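Local coordinates for methyltransferase FkbM (Methylobacillus flagellatus KT, PDB 2PY6), which is probably a methyltransferase of the FkbM family, transferring a methyl group to a substrate that has not been established, at residues P172-L177 and T374-L379; D184-T189 and G393-T398; S213-R218 and R401-L406. One frame throughout, in Å; residues are numbered along the deposited sequence.

The three contacts fasten the chain ahead of the methyltransferase sheet to the last elements of that sheet. Along the chain the first segments come in the order 172-177, 184-189, 213-218, and their partners follow in the same order at 374-379, 393-398 and 401-406. Contacts 1 and 2 have centres about 14 Å apart and join successive helices, 171-180 and 184-199, to helix 375-386 and strand 392-396. Contact 3 lies about 10 Å from contact 2 by centres and uses the adjacent antiparallel strand 404-408; contacts 1 and 3 are about 18 Å apart. Contacts 2 and 3 also touch the second subunit, through helix 184-199 and loop 213-218, so these elements also face the assembly.

Contact 1: P172-L177 and T374-L379; sequences PAFQTL and TDLLDL
Ala173, Phe174 and Leu177 on helix 172-177 meet Leu376 and Leu377 on helix 375-379, the two short axes approaching to 10.3 Å and running at 68° to each other. This is helix-helix packing at the flank of a Rossmann-like methyltransferase sheet: helix 375-386 connects strand 364-368 to the parallel edge strand 392-396, with antiparallel 404-408 between them, while helix 171-180 belongs to the helical region that precedes the first strand of that sheet. The joint is apolar and built round Leu377, whose side chain crosses that of Phe174 at about a right angle. Its CD1 methyl sits over one face of the phenyl ring in a CH-pi contact, 3.8 Å from the ring centroid and only 15° off the ring normal. Leu377 CG follows at 3.7 Å from Phe174 CE1, so the branch point as well as the methyl lies against the ring. The other methyl, CD2, reaches back to the neighbouring helix backbone and comes 3.4 Å from Ala173 O, a carbonyl that already accepts Leu177 N within its helix. Both methyls of Leu377 are 3.9 Å from Ala173 CB, and this small side chain thus fits against the fork of the leucine. Leu376 CB lies at the edge of the Phe174 ring, near its plane, 4.3 Å from Phe174 CE1. Helix 184-199 adds Leu194 against Phe174 and Leu190 against both Leu177 and Leu376, which closes the junction into a three-helix hydrophobic cluster; Phe23 of helix 19-32 also touches Phe174. Leu177 extends with CG anti to its backbone N (chi1 -179°) and crosses the side chain of Leu376 at about a right angle, its CD2 methyl 4.0 Å from Leu376 CB and 3.8 Å from Leu376 O.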
ATOM      1  N   PRO A 172      23.949 -30.406  32.028  1.00 32.41           N
ATOM      2  CA  PRO A 172      25.329 -30.012  32.362  1.00 31.02           C
ATOM      3  C   PRO A 172      26.137 -29.421  31.230  1.00 29.42           C
ATOM      4  O   PRO A 172      26.896 -28.462  31.463  1.00 29.73           O
ATOM      5  CB  PRO A 172      25.954 -31.324  32.890  1.00 33.57           C
ATOM      6  CG  PRO A 172      24.771 -32.079  33.453  1.00 33.45           C
ATOM      7  CD  PRO A 172      23.687 -31.812  32.424  1.00 34.89           C
ATOM      8  N   ALA A 173      25.983 -29.941  30.017  1.00 28.74           N
ATOM      9  CA  ALA A 173      26.713 -29.394  28.874  1.00 28.35           C
ATOM     10  C   ALA A 173      26.306 -27.924  28.607  1.00 27.71           C
ATOM     11  O   ALA A 173      27.144 -27.079  28.265  1.00 27.62           O
ATOM     12  CB  ALA A 173      26.471 -30.233  27.652  1.00 31.00           C
ATOM     13  N   PHE A 174      25.019 -27.615  28.748  1.00 25.93           N
ATOM     14  CA  PHE A 174      24.602 -26.213  28.647  1.00 24.84           C
ATOM     15  C   PHE A 174      25.148 -25.334  29.785  1.00 27.17           C
ATOM     16  O   PHE A 174      25.479 -24.180  29.558  1.00 28.72           O
ATOM     17  CB  PHE A 174      23.088 -26.075  28.526  1.00 24.81           C
ATOM     18  CG  PHE A 174      22.553 -26.436  27.165  1.00 20.94           C
ATOM     19  CD1 PHE A 174      22.935 -25.709  26.061  1.00 24.55           C
ATOM     20  CD2 PHE A 174      21.617 -27.439  27.013  1.00 21.24           C
ATOM     21  CE1 PHE A 174      22.439 -26.018  24.818  1.00 27.09           C
ATOM     22  CE2 PHE A 174      21.124 -27.748  25.789  1.00 26.38           C
ATOM     23  CZ  PHE A 174      21.546 -27.038  24.683  1.00 27.50           C
ATOM     24  N   GLN A 175      25.230 -25.862  31.002  1.00 29.35           N
ATOM     25  CA  GLN A 175      25.818 -25.117  32.115  1.00 34.03           C
ATOM     26  C   GLN A 175      27.303 -24.854  31.860  1.00 31.76           C
ATOM     27  O   GLN A 175      27.822 -23.788  32.203  1.00 33.13           O
ATOM     28  CB  GLN A 175      25.629 -25.879  33.427  1.00 34.75           C
ATOM     29  CG  GLN A 175      24.176 -26.032  33.805  1.00 41.71           C
ATOM     30  CD  GLN A 175      24.003 -26.710  35.139  1.00 42.48           C
ATOM     31  OE1 GLN A 175      24.359 -27.887  35.317  1.00 48.74           O
ATOM     32  NE2 GLN A 175      23.436 -25.979  36.092  1.00 49.55           N
ATOM     33  N   THR A 176      27.975 -25.845  31.271  1.00 31.83           N
ATOM     34  CA  THR A 176      29.373 -25.716  30.860  1.00 31.66           C
ATOM     35  C   THR A 176      29.531 -24.649  29.759  1.00 30.59           C
ATOM     36  O   THR A 176      30.454 -23.858  29.822  1.00 32.47           O
ATOM     37  CB  THR A 176      29.993 -27.074  30.438  1.00 31.36           C
ATOM     38  OG1 THR A 176      29.974 -27.963  31.552  1.00 25.92           O
ATOM     39  CG2 THR A 176      31.417 -26.906  29.980  1.00 35.87           C
ATOM     40  N   LEU A 177      28.648 -24.625  28.762  1.00 29.38           N
ATOM     41  CA  LEU A 177      28.671 -23.545  27.773  1.00 28.85           C
ATOM     42  C   LEU A 177      28.499 -22.169  28.454  1.00 29.85           C
ATOM     43  O   LEU A 177      29.239 -21.243  28.165  1.00 25.80           O
ATOM     44  CB  LEU A 177      27.591 -23.749  26.719  1.00 28.82           C
ATOM     45  CG  LEU A 177      27.479 -22.739  25.579  1.00 31.12           C
ATOM     46  CD1 LEU A 177      28.812 -22.563  24.873  1.00 34.22           C
ATOM     47  CD2 LEU A 177      26.410 -23.180  24.580  1.00 31.35           C
ATOM     48  N   THR A 374      20.838 -29.003  19.032  1.00 42.59           N
ATOM     49  CA  THR A 374      22.202 -29.394  19.411  1.00 44.93           C
ATOM     50  C   THR A 374      23.321 -28.430  18.940  1.00 41.74           C
ATOM     51  O   THR A 374      24.460 -28.510  19.407  1.00 39.50           O
ATOM     52  CB  THR A 374      22.500 -30.820  18.800  1.00 45.50           C
ATOM     53  OG1 THR A 374      22.213 -30.810  17.392  1.00 50.31           O
ATOM     54  CG2 THR A 374      21.632 -31.928  19.439  1.00 51.68           C
ATOM     55  N   ASP A 375      23.002 -27.520  18.027  1.00 37.96           N
ATOM     56  CA  ASP A 375      24.034 -26.669  17.468  1.00 35.87           C
ATOM     57  C   ASP A 375      24.831 -25.764  18.427  1.00 32.33           C
ATOM     58  O   ASP A 375      26.009 -25.629  18.222  1.00 28.84           O
ATOM     59  CB  ASP A 375      23.516 -25.902  16.249  1.00 38.10           C
ATOM     60  CG  ASP A 375      23.576 -26.745  14.965  1.00 40.00           C
ATOM     61  OD1 ASP A 375      24.173 -27.873  14.931  1.00 44.00           O
ATOM     62  OD2 ASP A 375      23.062 -26.246  13.968  1.00 35.74           O
ATOM     63  N   LEU A 376      24.224 -25.223  19.472  1.00 29.30           N
ATOM     64  CA  LEU A 376      24.948 -24.377  20.413  1.00 31.56           C
ATOM     65  C   LEU A 376      26.099 -25.140  21.040  1.00 31.22           C
ATOM     66  O   LEU A 376      27.203 -24.605  21.199  1.00 28.56           O
ATOM     67  CB  LEU A 376      24.014 -23.830  21.490  1.00 34.91           C
ATOM     68  CG  LEU A 376      23.095 -22.668  21.082  1.00 33.95           C
ATOM     69  CD1 LEU A 376      21.932 -22.555  22.036  1.00 33.12           C
ATOM     70  CD2 LEU A 376      23.909 -21.363  21.025  1.00 33.34           C
ATOM     71  N   LEU A 377      25.872 -26.414  21.340  1.00 27.64           N
ATOM     72  CA  LEU A 377      26.918 -27.234  21.930  1.00 27.83           C
ATOM     73  C   LEU A 377      27.840 -27.799  20.871  1.00 26.40           C
ATOM     74  O   LEU A 377      29.038 -27.673  20.964  1.00 30.64           O
ATOM     75  CB  LEU A 377      26.291 -28.382  22.733  1.00 27.87           C
ATOM     76  CG  LEU A 377      25.465 -27.933  23.928  1.00 24.75           C
ATOM     77  CD1 LEU A 377      24.649 -29.083  24.445  1.00 19.43           C
ATOM     78  CD2 LEU A 377      26.352 -27.347  25.005  1.00 26.57           C
ATOM     79  N   ASP A 378      27.278 -28.396  19.836  1.00 27.74           N
ATOM     80  CA  ASP A 378      28.083 -29.068  18.802  1.00 29.75           C
ATOM     81  C   ASP A 378      29.040 -28.193  18.007  1.00 28.08           C
ATOM     82  O   ASP A 378      30.165 -28.565  17.786  1.00 29.55           O
ATOM     83  CB  ASP A 378      27.158 -29.800  17.846  1.00 29.57           C
ATOM     84  CG  ASP A 378      26.464 -31.002  18.509  1.00 35.49           C
ATOM     85  OD1 ASP A 378      26.750 -31.325  19.688  1.00 29.50           O
ATOM     86  OD2 ASP A 378      25.625 -31.636  17.839  1.00 46.70           O
ATOM     87  N   LEU A 379      28.567 -27.041  17.568  1.00 26.71           N
ATOM     88  CA  LEU A 379      29.378 -26.128  16.806  1.00 28.22           C
ATOM     89  C   LEU A 379      30.474 -25.523  17.674  1.00 26.31           C
ATOM     90  O   LEU A 379      31.607 -25.454  17.249  1.00 29.06           O
ATOM     91  CB  LEU A 379      28.508 -25.030  16.180  1.00 26.99           C
ATOM     92  CG  LEU A 379      27.352 -25.486  15.271  1.00 24.55           C
ATOM     93  CD1 LEU A 379      26.545 -24.308  14.831  1.00 34.00           C
ATOM     94  CD2 LEU A 379      27.832 -26.227  14.040  1.00 32.69           C
TER

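Contact 2: D184-T189 and G393-T398; sequences DYSVQT and GLRHHT
Tyr185 and Arg395 cross at about a right angle, the phenol ring and guanidinium planes 46° apart. Tyr185 CD2 lies over the centre of the guanidinium, 3.4 Å from Arg395 CZ, while the arginine approaches the ring obliquely. A bend at chi2 (-67°) carries Arg395 CD to within 3.7 Å of Tyr185 CE2. The guanidinium is held from several directions: NH1 donates to Leu394 O, from above the carbonyl plane, and weakly to Ser186 OG, which lies at the guanidinium edge, near its plane, while NH2 forms a salt bridge with Asp183. Ser186 OG accepts from Leu394 N at 2.8 Å and is also bonded to Asp183. An alanine in place of Arg395 would probably leave the Asp183 carboxylate without its charged mate and Tyr185 without the flat group beneath CD2. Beyond this, the Tyr185 hydroxyl bonds Val208 O, and its ring stacks on Tyr185 of the second subunit. One turn on, Thr189 OG1 donates to Tyr185 O at 2.7 Å, on the opposite face of that carbonyl from Thr189 N. A water 2.8 Å from Thr189 OG1 donates to it and accepts from His396 N. Leu394 N and His396 N are thereby satisfied along the outer edge of strand 392-396, where helix 184-199 packs against the edge strand of a Rossmann-like methyltransferase sheet.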
ATOM      1  N   ASP A 184      28.381 -11.422  30.450  1.00 28.89           N
ATOM      2  CA  ASP A 184      27.133 -11.698  31.120  1.00 27.56           C
ATOM      3  C   ASP A 184      25.920 -11.669  30.212  1.00 27.17           C
ATOM      4  O   ASP A 184      24.992 -12.453  30.394  1.00 29.39           O
ATOM      5  CB  ASP A 184      26.927 -10.718  32.276  1.00 28.27           C
ATOM      6  CG  ASP A 184      27.998 -10.849  33.381  1.00 33.27           C
ATOM      7  OD1 ASP A 184      28.381 -11.974  33.755  1.00 40.66           O
ATOM      8  OD2 ASP A 184      28.416  -9.807  33.929  1.00 44.22           O
ATOM      9  N   TYR A 185      25.887 -10.770  29.242  1.00 27.46           N
ATOM     10  CA  TYR A 185      24.735 -10.683  28.344  1.00 27.89           C
ATOM     11  C   TYR A 185      24.566 -11.942  27.427  1.00 25.17           C
ATOM     12  O   TYR A 185      23.456 -12.367  27.079  1.00 25.16           O
ATOM     13  CB  TYR A 185      24.809  -9.335  27.567  1.00 32.05           C
ATOM     14  CG  TYR A 185      23.615  -9.032  26.683  1.00 31.80           C
ATOM     15  CD1 TYR A 185      22.318  -9.395  27.058  1.00 42.22           C
ATOM     16  CD2 TYR A 185      23.766  -8.307  25.520  1.00 39.52           C
ATOM     17  CE1 TYR A 185      21.211  -9.089  26.257  1.00 38.23           C
ATOM     18  CE2 TYR A 185      22.664  -7.997  24.719  1.00 45.50           C
ATOM     19  CZ  TYR A 185      21.385  -8.396  25.101  1.00 38.09           C
ATOM     20  OH  TYR A 185      20.295  -8.070  24.326  1.00 43.26           O
ATOM     21  N   SER A 186      25.687 -12.543  27.057  1.00 28.56           N
ATOM     22  CA  SER A 186      25.689 -13.790  26.332  1.00 26.27           C
ATOM     23  C   SER A 186      25.109 -14.886  27.199  1.00 26.64           C
ATOM     24  O   SER A 186      24.341 -15.727  26.721  1.00 30.72           O
ATOM     25  CB  SER A 186      27.108 -14.167  25.941  1.00 27.86           C
ATOM     26  OG  SER A 186      27.524 -13.395  24.852  1.00 17.36           O
ATOM     27  N   VAL A 187      25.486 -14.902  28.476  1.00 26.85           N
ATOM     28  CA  VAL A 187      24.953 -15.890  29.413  1.00 27.15           C
ATOM     29  C   VAL A 187      23.443 -15.660  29.547  1.00 26.49           C
ATOM     30  O   VAL A 187      22.641 -16.581  29.425  1.00 25.88           O
ATOM     31  CB  VAL A 187      25.646 -15.826  30.789  1.00 28.29           C
ATOM     32  CG1 VAL A 187      24.954 -16.745  31.771  1.00 31.04           C
ATOM     33  CG2 VAL A 187      27.121 -16.195  30.660  1.00 29.87           C
ATOM     34  N   GLN A 188      23.029 -14.430  29.768  1.00 28.09           N
ATOM     35  CA  GLN A 188      21.590 -14.181  29.867  1.00 28.54           C
ATOM     36  C   GLN A 188      20.872 -14.642  28.577  1.00 29.42           C
ATOM     37  O   GLN A 188      19.795 -15.267  28.615  1.00 29.64           O
ATOM     38  CB  GLN A 188      21.309 -12.718  30.162  1.00 28.19           C
ATOM     39  CG  GLN A 188      19.873 -12.480  30.731  1.00 30.28           C
ATOM     40  CD  GLN A 188      19.481 -11.016  30.701  1.00 35.13           C
ATOM     41  OE1 GLN A 188      19.925 -10.246  29.821  1.00 39.66           O
ATOM     42  NE2 GLN A 188      18.655 -10.612  31.664  1.00 33.88           N
ATOM     43  N   THR A 189      21.475 -14.343  27.435  1.00 29.24           N
ATOM     44  CA  THR A 189      20.908 -14.745  26.153  1.00 26.54           C
ATOM     45  C   THR A 189      20.805 -16.260  26.066  1.00 27.72           C
ATOM     46  O   THR A 189      19.746 -16.783  25.672  1.00 26.64           O
ATOM     47  CB  THR A 189      21.730 -14.182  25.010  1.00 26.80           C
ATOM     48  OG1 THR A 189      21.687 -12.746  25.067  1.00 26.45           O
ATOM     49  CG2 THR A 189      21.216 -14.679  23.671  1.00 28.82           C
ATOM     50  N   GLY A 393      30.765 -15.414  22.368  1.00 29.06           N
ATOM     51  CA  GLY A 393      29.580 -14.628  22.757  1.00 29.13           C
ATOM     52  C   GLY A 393      28.362 -15.198  22.062  1.00 32.56           C
ATOM     53  O   GLY A 393      28.489 -16.085  21.196  1.00 29.62           O
ATOM     54  N   LEU A 394      27.178 -14.682  22.426  1.00 32.25           N
ATOM     55  CA  LEU A 394      25.945 -15.134  21.825  1.00 30.51           C
ATOM     56  C   LEU A 394      24.925 -14.018  21.862  1.00 28.57           C
ATOM     57  O   LEU A 394      24.711 -13.430  22.901  1.00 25.68           O
ATOM     58  CB  LEU A 394      25.403 -16.321  22.620  1.00 30.86           C
ATOM     59  CG  LEU A 394      24.127 -17.026  22.158  1.00 26.88           C
ATOM     60  CD1 LEU A 394      24.408 -17.860  20.892  1.00 23.69           C
ATOM     61  CD2 LEU A 394      23.641 -17.940  23.298  1.00 34.11           C
ATOM     62  N   ARG A 395      24.303 -13.726  20.731  1.00 28.04           N
ATOM     63  CA  ARG A 395      23.200 -12.742  20.683  1.00 29.35           C
ATOM     64  C   ARG A 395      22.029 -13.361  19.925  1.00 28.75           C
ATOM     65  O   ARG A 395      22.233 -14.205  19.066  1.00 29.63           O
ATOM     66  CB  ARG A 395      23.588 -11.433  19.970  1.00 28.81           C
ATOM     67  CG  ARG A 395      24.649 -10.597  20.658  1.00 24.73           C
ATOM     68  CD  ARG A 395      24.201 -10.005  21.992  1.00 27.27           C
ATOM     69  NE  ARG A 395      25.315  -9.318  22.656  1.00 31.36           N
ATOM     70  CZ  ARG A 395      26.136  -9.830  23.573  1.00 31.30           C
ATOM     71  NH1 ARG A 395      26.036 -11.068  24.017  1.00 28.70           N
ATOM     72  NH2 ARG A 395      27.086  -9.071  24.069  1.00 29.14           N
ATOM     73  N   HIS A 396      20.815 -12.897  20.234  1.00 31.35           N
ATOM     74  CA  HIS A 396      19.623 -13.330  19.551  1.00 30.71           C
ATOM     75  C   HIS A 396      19.088 -12.127  18.791  1.00 30.25           C
ATOM     76  O   HIS A 396      18.803 -11.120  19.403  1.00 30.36           O
ATOM     77  CB  HIS A 396      18.583 -13.862  20.519  1.00 31.36           C
ATOM     78  CG  HIS A 396      17.360 -14.343  19.819  1.00 30.13           C
ATOM     79  ND1 HIS A 396      17.314 -15.563  19.180  1.00 27.97           N
ATOM     80  CD2 HIS A 396      16.184 -13.735  19.550  1.00 31.26           C
ATOM     81  CE1 HIS A 396      16.143 -15.705  18.590  1.00 30.20           C
ATOM     82  NE2 HIS A 396      15.440 -14.609  18.792  1.00 26.37           N
ATOM     83  N   HIS A 397      18.911 -12.245  17.472  1.00 30.50           N
ATOM     84  CA  HIS A 397      18.591 -11.082  16.631  1.00 30.51           C
ATOM     85  C   HIS A 397      17.218 -10.939  15.916  1.00 33.22           C
ATOM     86  O   HIS A 397      17.124 -10.174  14.949  1.00 35.35           O
ATOM     87  CB  HIS A 397      19.653 -10.929  15.562  1.00 27.73           C
ATOM     88  CG  HIS A 397      21.022 -10.678  16.073  1.00 23.71           C
ATOM     89  ND1 HIS A 397      21.528  -9.409  16.246  1.00 25.82           N
ATOM     90  CD2 HIS A 397      22.022 -11.534  16.410  1.00 23.42           C
ATOM     91  CE1 HIS A 397      22.779  -9.491  16.684  1.00 30.47           C
ATOM     92  NE2 HIS A 397      23.109 -10.768  16.771  1.00 29.30           N
ATOM     93  N   THR A 398      16.187 -11.652  16.347  1.00 33.56           N
ATOM     94  CA  THR A 398      14.838 -11.425  15.833  1.00 32.52           C
ATOM     95  C   THR A 398      13.864 -11.470  17.016  1.00 31.42           C
ATOM     96  O   THR A 398      14.233 -11.914  18.096  1.00 29.37           O
ATOM     97  CB  THR A 398      14.366 -12.496  14.766  1.00 34.21           C
ATOM     98  OG1 THR A 398      14.285 -13.799  15.364  1.00 33.28           O
ATOM     99  CG2 THR A 398      15.269 -12.540  13.551  1.00 33.54           C
TER
HETATM  100  O   HOH W   1      20.736 -11.513  22.716  1.00 15.41           O

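Contact 3: S213-R218 and R401-L406; sequences STLYFR and RWDTCL
Leu215 and Tyr216, in the loop between helix 203-208 and strand 229-233, lie against Asp403, just before strand 404-408, and Cys405 within it; this is the antiparallel strand characteristic of the class I methyltransferase sheet. Leu215 carries one half of the contact. With CG anti to its backbone N (chi1 -177°), its two methyls divide: CD1 is 3.9 Å from Cys405 CB, while CD2 lies 3.8 Å from Asp403 OD1 and equally near CG of that carboxylate. The side chains of Leu215 and Asp403 cross at about a right angle, an apolar methyl against a carboxylate. Tyr216 is the centre of a classic gamma turn, with positive phi (76°) and a weak bond from Phe217 N to Leu215 O. The sharp reversal folds the ring back beneath its neighbour, and Leu215 CG stands 3.4 Å above the Tyr216 ring plane, over its centre. Cys405 meets the same ring from the edge: its SG is 3.8 Å from Tyr216 CE1 and 4.9 Å from the ring centroid, 74° off the normal, a sulfur-aromatic contact made near the ring plane. Tyr407, further along the strand, bonds the backbone N of Tyr216 through its hydroxyl. Tyr216 also touches Ser240 and Asp342, close to the strand ends where class I methyltransferases generally bind their cofactor, so the loop probably borders that site. At the loop's far end Arg218 forms salt bridges with Asp123 and Glu203 of the second subunit. Within the loop, Arg218 holds Ser213 O side-on with two nitrogens, NE at 3.2 Å and NH2 at 2.9 Å, both from the same face of the carbonyl plane.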
ATOM      1  N   SER A 213      18.591  -6.045  12.069  1.00 26.47           N
ATOM      2  CA  SER A 213      19.603  -5.140  11.459  1.00 28.10           C
ATOM      3  C   SER A 213      21.001  -5.143  12.084  1.00 27.16           C
ATOM      4  O   SER A 213      21.955  -4.635  11.501  1.00 28.11           O
ATOM      5  CB  SER A 213      19.099  -3.695  11.476  1.00 29.11           C
ATOM      6  OG  SER A 213      19.012  -3.180  12.802  1.00 28.10           O
ATOM      7  N   THR A 214      21.137  -5.708  13.273  1.00 26.95           N
ATOM      8  CA  THR A 214      22.405  -5.763  13.962  1.00 25.01           C
ATOM      9  C   THR A 214      23.080  -7.125  13.870  1.00 27.96           C
ATOM     10  O   THR A 214      24.165  -7.313  14.418  1.00 25.63           O
ATOM     11  CB  THR A 214      22.190  -5.365  15.469  1.00 26.93           C
ATOM     12  OG1 THR A 214      21.406  -6.350  16.148  1.00 26.92           O
ATOM     13  CG2 THR A 214      21.503  -4.051  15.548  1.00 22.63           C
ATOM     14  N   LEU A 215      22.448  -8.071  13.164  1.00 26.93           N
ATOM     15  CA  LEU A 215      23.010  -9.406  13.029  1.00 29.17           C
ATOM     16  C   LEU A 215      24.370  -9.334  12.342  1.00 26.14           C
ATOM     17  O   LEU A 215      24.478  -8.678  11.341  1.00 27.44           O
ATOM     18  CB  LEU A 215      22.040 -10.279  12.208  1.00 31.42           C
ATOM     19  CG  LEU A 215      22.306 -11.765  11.953  1.00 28.98           C
ATOM     20  CD1 LEU A 215      22.347 -12.627  13.205  1.00 28.39           C
ATOM     21  CD2 LEU A 215      21.200 -12.232  11.043  1.00 28.99           C
ATOM     22  N   TYR A 216      25.365  -9.985  12.941  1.00 25.78           N
ATOM     23  CA  TYR A 216      26.754 -10.165  12.479  1.00 26.19           C
ATOM     24  C   TYR A 216      27.672  -8.980  12.610  1.00 27.90           C
ATOM     25  O   TYR A 216      28.797  -9.151  13.045  1.00 28.67           O
ATOM     26  CB  TYR A 216      26.860 -10.648  11.009  1.00 27.57           C
ATOM     27  CG  TYR A 216      25.945 -11.783  10.631  1.00 25.46           C
ATOM     28  CD1 TYR A 216      25.940 -12.985  11.347  1.00 28.07           C
ATOM     29  CD2 TYR A 216      25.135 -11.689   9.514  1.00 26.56           C
ATOM     30  CE1 TYR A 216      25.107 -14.043  10.967  1.00 26.78           C
ATOM     31  CE2 TYR A 216      24.279 -12.735   9.152  1.00 30.92           C
ATOM     32  CZ  TYR A 216      24.268 -13.898   9.867  1.00 29.64           C
ATOM     33  OH  TYR A 216      23.399 -14.915   9.482  1.00 30.43           O
ATOM     34  N   PHE A 217      27.192  -7.798  12.181  1.00 27.72           N
ATOM     35  CA  PHE A 217      28.007  -6.600  12.042  1.00 25.48           C
ATOM     36  C   PHE A 217      27.891  -5.587  13.164  1.00 29.86           C
ATOM     37  O   PHE A 217      28.808  -4.783  13.327  1.00 27.55           O
ATOM     38  CB  PHE A 217      27.695  -5.954  10.689  1.00 22.70           C
ATOM     39  CG  PHE A 217      27.982  -6.870   9.516  1.00 21.12           C
ATOM     40  CD1 PHE A 217      29.298  -7.169   9.159  1.00 27.09           C
ATOM     41  CD2 PHE A 217      26.952  -7.477   8.823  1.00 25.83           C
ATOM     42  CE1 PHE A 217      29.589  -8.057   8.115  1.00 25.30           C
ATOM     43  CE2 PHE A 217      27.221  -8.362   7.775  1.00 23.79           C
ATOM     44  CZ  PHE A 217      28.552  -8.644   7.418  1.00 29.99           C
ATOM     45  N   ARG A 218      26.777  -5.643  13.928  1.00 29.63           N
ATOM     46  CA  ARG A 218      26.505  -4.734  15.044  1.00 28.98           C
ATOM     47  C   ARG A 218      26.180  -5.469  16.307  1.00 30.01           C
ATOM     48  O   ARG A 218      25.386  -4.963  17.073  1.00 32.15           O
ATOM     49  CB  ARG A 218      25.396  -3.702  14.655  1.00 31.04           C
ATOM     50  CG  ARG A 218      25.827  -3.096  13.351  1.00 27.22           C
ATOM     51  CD  ARG A 218      25.219  -1.904  12.741  1.00 32.93           C
ATOM     52  NE  ARG A 218      24.028  -2.208  12.039  1.00 38.19           N
ATOM     53  CZ  ARG A 218      23.452  -1.452  11.113  1.00 33.53           C
ATOM     54  NH1 ARG A 218      23.929  -0.290  10.696  1.00 31.52           N
ATOM     55  NH2 ARG A 218      22.349  -1.906  10.573  1.00 29.23           N
ATOM     56  N   ARG A 401      12.128 -17.091  16.777  1.00 35.24           N
ATOM     57  CA  ARG A 401      13.168 -18.076  17.130  1.00 35.37           C
ATOM     58  C   ARG A 401      14.362 -18.116  16.193  1.00 33.18           C
ATOM     59  O   ARG A 401      15.359 -18.780  16.454  1.00 35.18           O
ATOM     60  CB  ARG A 401      12.544 -19.467  17.397  1.00 37.78           C
ATOM     61  CG  ARG A 401      11.668 -20.049  16.339  1.00 40.18           C
ATOM     62  CD  ARG A 401      10.910 -21.258  16.847  1.00 39.28           C
ATOM     63  NE  ARG A 401      11.770 -22.408  17.083  1.00 38.64           N
ATOM     64  CZ  ARG A 401      11.334 -23.594  17.496  1.00 35.99           C
ATOM     65  NH1 ARG A 401      10.046 -23.794  17.720  1.00 36.74           N
ATOM     66  NH2 ARG A 401      12.200 -24.584  17.666  1.00 35.75           N
ATOM     67  N   TRP A 402      14.324 -17.289  15.162  1.00 34.49           N
ATOM     68  CA  TRP A 402      15.390 -17.242  14.177  1.00 34.34           C
ATOM     69  C   TRP A 402      16.508 -16.286  14.600  1.00 35.14           C
ATOM     70  O   TRP A 402      16.284 -15.298  15.279  1.00 33.30           O
ATOM     71  CB  TRP A 402      14.847 -16.734  12.833  1.00 37.62           C
ATOM     72  CG  TRP A 402      13.405 -17.089  12.573  1.00 45.51           C
ATOM     73  CD1 TRP A 402      12.371 -16.216  12.312  1.00 48.24           C
ATOM     74  CD2 TRP A 402      12.816 -18.398  12.636  1.00 47.25           C
ATOM     75  NE1 TRP A 402      11.199 -16.912  12.152  1.00 49.11           N
ATOM     76  CE2 TRP A 402      11.440 -18.249  12.355  1.00 49.94           C
ATOM     77  CE3 TRP A 402      13.325 -19.679  12.883  1.00 48.79           C
ATOM     78  CZ2 TRP A 402      10.569 -19.331  12.315  1.00 48.41           C
ATOM     79  CZ3 TRP A 402      12.456 -20.758  12.833  1.00 47.76           C
ATOM     80  CH2 TRP A 402      11.095 -20.574  12.561  1.00 46.68           C
ATOM     81  N   ASP A 403      17.701 -16.618  14.141  1.00 32.51           N
ATOM     82  CA  ASP A 403      18.903 -15.829  14.239  1.00 31.75           C
ATOM     83  C   ASP A 403      19.512 -15.609  15.608  1.00 31.20           C
ATOM     84  O   ASP A 403      19.944 -14.510  15.944  1.00 27.16           O
ATOM     85  CB  ASP A 403      18.770 -14.524  13.427  1.00 35.03           C
ATOM     86  CG  ASP A 403      18.513 -14.789  11.927  1.00 33.30           C
ATOM     87  OD1 ASP A 403      19.329 -15.509  11.261  1.00 33.60           O
ATOM     88  OD2 ASP A 403      17.524 -14.221  11.427  1.00 39.12           O
ATOM     89  N   THR A 404      19.555 -16.700  16.356  1.00 27.77           N
ATOM     90  CA  THR A 404      20.389 -16.802  17.511  1.00 31.30           C
ATOM     91  C   THR A 404      21.747 -17.052  16.837  1.00 28.70           C
ATOM     92  O   THR A 404      21.846 -17.888  15.964  1.00 31.93           O
ATOM     93  CB  THR A 404      19.966 -17.996  18.392  1.00 32.39           C
ATOM     94  OG1 THR A 404      18.616 -17.800  18.811  1.00 33.22           O
ATOM     95  CG2 THR A 404      20.845 -18.104  19.587  1.00 35.20           C
ATOM     96  N   CYS A 405      22.767 -16.281  17.188  1.00 30.23           N
ATOM     97  CA  CYS A 405      24.043 -16.358  16.545  1.00 25.89           C
ATOM     98  C   CYS A 405      25.196 -16.400  17.528  1.00 25.47           C
ATOM     99  O   CYS A 405      25.257 -15.595  18.438  1.00 29.55           O
ATOM    100  CB  CYS A 405      24.191 -15.090  15.679  1.00 27.74           C
ATOM    101  SG  CYS A 405      25.628 -15.078  14.608  1.00 29.59           S
ATOM    102  N   LEU A 406      26.131 -17.316  17.313  1.00 27.59           N
ATOM    103  CA  LEU A 406      27.349 -17.429  18.114  1.00 26.06           C
ATOM    104  C   LEU A 406      28.391 -16.531  17.507  1.00 27.81           C
ATOM    105  O   LEU A 406      28.470 -16.437  16.292  1.00 26.46           O
ATOM    106  CB  LEU A 406      27.908 -18.842  18.071  1.00 28.24           C
ATOM    107  CG  LEU A 406      27.206 -19.902  18.912  1.00 30.38           C
ATOM    108  CD1 LEU A 406      27.326 -21.288  18.339  1.00 25.13           C
ATOM    109  CD2 LEU A 406      27.732 -19.802  20.361  1.00 31.03           C
TER